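Local coordinates for protein MOSUB1, transcription cofactor (Magnaporthe oryzae, PDB 4AGH) that binds single-stranded DNA and probably acts as a PC4-type transcriptional coactivator in the nucleus, at the interface of chains A and B. Sequence-based numbering; all coordinates share one arbitrary frame. Chains: chain A/B, MOSUB1, transcription cofactor.

The interface of chains A and B. Residues chain A 97, 101, 104-105, 115; chain B 94, 98, 101.
A:Ile101 and B:Ile101 meet tip to tip through their CD1 methyls. A:Ile101 CD1 and B:Ile101 CD1 lie 3.5 Å apart, tighter than usual for carbons. These are the same residue in the two copies, so this point lies at the two-fold axis of the dimer. In both, CG1 is anti to the carbonyl carbon (chi1 -78°), and the extended chain beyond it carries CD1 to the partner. B:Leu98 lies beside this pair and runs opposite to A:Ile101. Its two methyls divide the work. B:Leu98 CD2 packs 3.8 Å from A:Ile101 CD1. B:Leu98 CD1 turns to the branch methyl A:Ile115 CG2, 3.7 Å away. A:Ile115 sits in the segment after helix 91-110 and crosses the leucine at about a right angle.

The hydroxyl end of B:Tyr94 passes A:Ile101 and A:Ile104 on its way to A:Asn105. B:Leu98 CG of its own chain lies toward the rim of one ring face. The ring edge meets A:Phe97, with A:Phe97 CZ 3.9 Å from B:Tyr94 CE1. A:Ile104 puts its CG2 methyl 3.7 Å from B:Tyr94 CZ, near the ring's hydroxyl end.

At the polar rim, the phenol hydroxyl OH of B:Tyr94 donates a hydrogen bond of 2.7 Å to the amide oxygen OD1 of A:Asn105. The donor is tilted 30° from the carbonyl plane. OD1 also lies at the ring edge, and the amide and ring planes are 76° apart. The bond gives the hydroxyl a polar partner among aliphatic neighbours and helps fix the ring's position.

The patch joins helix 91-110 of one copy, and the loop after it, to the same helix of the other. Symmetry repeats each contact, and together they help hold the PC4-type dimer.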
ATOM      1  N   PHE A  97      -7.178   3.293  -4.037  1.00 19.16           N
ATOM      2  CA  PHE A  97      -6.968   2.217  -3.079  1.00 19.06           C
ATOM      3  C   PHE A  97      -8.004   2.297  -1.952  1.00 20.07           C
ATOM      4  O   PHE A  97      -8.628   1.298  -1.597  1.00 18.69           O
ATOM      5  CB  PHE A  97      -5.542   2.271  -2.532  1.00 18.91           C
ATOM      6  CG  PHE A  97      -5.287   1.326  -1.399  1.00 23.03           C
ATOM      7  CD1 PHE A  97      -5.353  -0.043  -1.588  1.00 24.38           C
ATOM      8  CD2 PHE A  97      -4.997   1.808  -0.137  1.00 40.20           C
ATOM      9  CE1 PHE A  97      -5.102  -0.916  -0.544  1.00 23.90           C
ATOM     10  CE2 PHE A  97      -4.770   0.940   0.907  1.00 39.22           C
ATOM     11  CZ  PHE A  97      -4.814  -0.428   0.699  1.00 36.17           C
ATOM     12  N   ILE A 101     -10.842  -0.654  -0.686  1.00 20.15           N
ATOM     13  CA  ILE A 101     -10.661  -1.296   0.615  1.00 18.34           C
ATOM     14  C   ILE A 101     -11.883  -2.106   1.113  1.00 20.66           C
ATOM     15  O   ILE A 101     -11.723  -3.212   1.616  1.00 21.67           O
ATOM     16  CB  ILE A 101     -10.164  -0.286   1.672  1.00 21.45           C
ATOM     17  CG1 ILE A 101      -8.658  -0.039   1.485  1.00 23.57           C
ATOM     18  CG2 ILE A 101     -10.443  -0.787   3.072  1.00 23.69           C
ATOM     19  CD1 ILE A 101      -8.102   1.035   2.406  1.00 26.56           C
ATOM     20  N   ILE A 104     -11.645  -5.323  -0.772  1.00 18.23           N
ATOM     21  CA  ILE A 104     -10.458  -6.054  -0.336  1.00 18.90           C
ATOM     22  C   ILE A 104     -10.732  -6.688   1.017  1.00 21.41           C
ATOM     23  O   ILE A 104     -10.436  -7.867   1.235  1.00 19.21           O
ATOM     24  CB  ILE A 104      -9.253  -5.113  -0.193  1.00 19.76           C
ATOM     25  CG1 ILE A 104      -8.823  -4.614  -1.572  1.00 17.74           C
ATOM     26  CG2 ILE A 104      -8.097  -5.827   0.519  1.00 19.64           C
ATOM     27  CD1 ILE A 104      -7.909  -3.388  -1.499  1.00 18.12           C
ATOM     28  N   ASN A 105     -11.314  -5.903   1.919  1.00 21.72           N
ATOM     29  CA  ASN A 105     -11.668  -6.400   3.247  1.00 20.96           C
ATOM     30  C   ASN A 105     -12.644  -7.573   3.171  1.00 19.46           C
ATOM     31  O   ASN A 105     -12.498  -8.545   3.908  1.00 20.39           O
ATOM     32  CB  ASN A 105     -12.268  -5.295   4.131  1.00 19.99           C
ATOM     33  CG  ASN A 105     -11.253  -4.243   4.530  1.00 21.09           C
ATOM     34  OD1 ASN A 105     -10.059  -4.377   4.256  1.00 21.20           O
ATOM     35  ND2 ASN A 105     -11.726  -3.189   5.187  1.00 26.19           N
ATOM     36  N   ILE A 115     -11.375  -8.455   9.973  1.00 40.11           N
ATOM     37  CA  ILE A 115     -11.035  -7.104   9.531  1.00 37.76           C
ATOM     38  C   ILE A 115     -12.111  -6.121   9.991  1.00 54.97           C
ATOM     39  O   ILE A 115     -13.303  -6.376   9.829  1.00 42.86           O
ATOM     40  CB  ILE A 115     -10.946  -7.012   7.990  1.00 36.25           C
ATOM     41  CG1 ILE A 115     -10.107  -8.154   7.401  1.00 40.97           C
ATOM     42  CG2 ILE A 115     -10.426  -5.645   7.571  1.00 43.57           C
ATOM     43  CD1 ILE A 115      -8.615  -7.994   7.570  1.00 42.10           C
TER
ATOM     44  N   TYR B  94      -1.308  -5.175   6.730  1.00 18.39           N
ATOM     45  CA  TYR B  94      -2.424  -4.512   6.068  1.00 17.53           C
ATOM     46  C   TYR B  94      -3.405  -3.936   7.097  1.00 18.77           C
ATOM     47  O   TYR B  94      -3.844  -2.787   6.960  1.00 19.71           O
ATOM     48  CB  TYR B  94      -3.133  -5.469   5.111  1.00 17.67           C
ATOM     49  CG  TYR B  94      -4.408  -4.924   4.515  1.00 18.25           C
ATOM     50  CD1 TYR B  94      -4.374  -3.976   3.498  1.00 19.16           C
ATOM     51  CD2 TYR B  94      -5.644  -5.372   4.953  1.00 17.83           C
ATOM     52  CE1 TYR B  94      -5.536  -3.479   2.948  1.00 17.51           C
ATOM     53  CE2 TYR B  94      -6.819  -4.885   4.403  1.00 19.42           C
ATOM     54  CZ  TYR B  94      -6.759  -3.941   3.402  1.00 18.82           C
ATOM     55  OH  TYR B  94      -7.924  -3.455   2.857  1.00 21.83           O
ATOM     56  N   LEU B  98      -4.551  -0.147   7.817  1.00 17.56           N
ATOM     57  CA  LEU B  98      -5.926   0.336   7.964  1.00 17.90           C
ATOM     58  C   LEU B  98      -6.087   1.234   9.192  1.00 22.75           C
ATOM     59  O   LEU B  98      -6.829   2.218   9.163  1.00 22.13           O
ATOM     60  CB  LEU B  98      -6.905  -0.842   8.071  1.00 20.04           C
ATOM     61  CG  LEU B  98      -7.056  -1.712   6.821  1.00 22.35           C
ATOM     62  CD1 LEU B  98      -8.148  -2.768   7.047  1.00 26.00           C
ATOM     63  CD2 LEU B  98      -7.391  -0.845   5.615  1.00 22.61           C
ATOM     64  N   ILE B 101      -4.809   4.753   8.528  1.00 20.15           N
ATOM     65  CA  ILE B 101      -5.449   5.515   7.457  1.00 18.34           C
ATOM     66  C   ILE B 101      -6.135   6.825   7.916  1.00 20.66           C
ATOM     67  O   ILE B 101      -5.996   7.853   7.263  1.00 21.67           O
ATOM     68  CB  ILE B 101      -6.396   4.623   6.626  1.00 21.45           C
ATOM     69  CG1 ILE B 101      -5.576   3.768   5.647  1.00 23.57           C
ATOM     70  CG2 ILE B 101      -7.404   5.462   5.871  1.00 23.69           C
ATOM     71  CD1 ILE B 101      -6.414   2.767   4.868  1.00 26.56           C
TER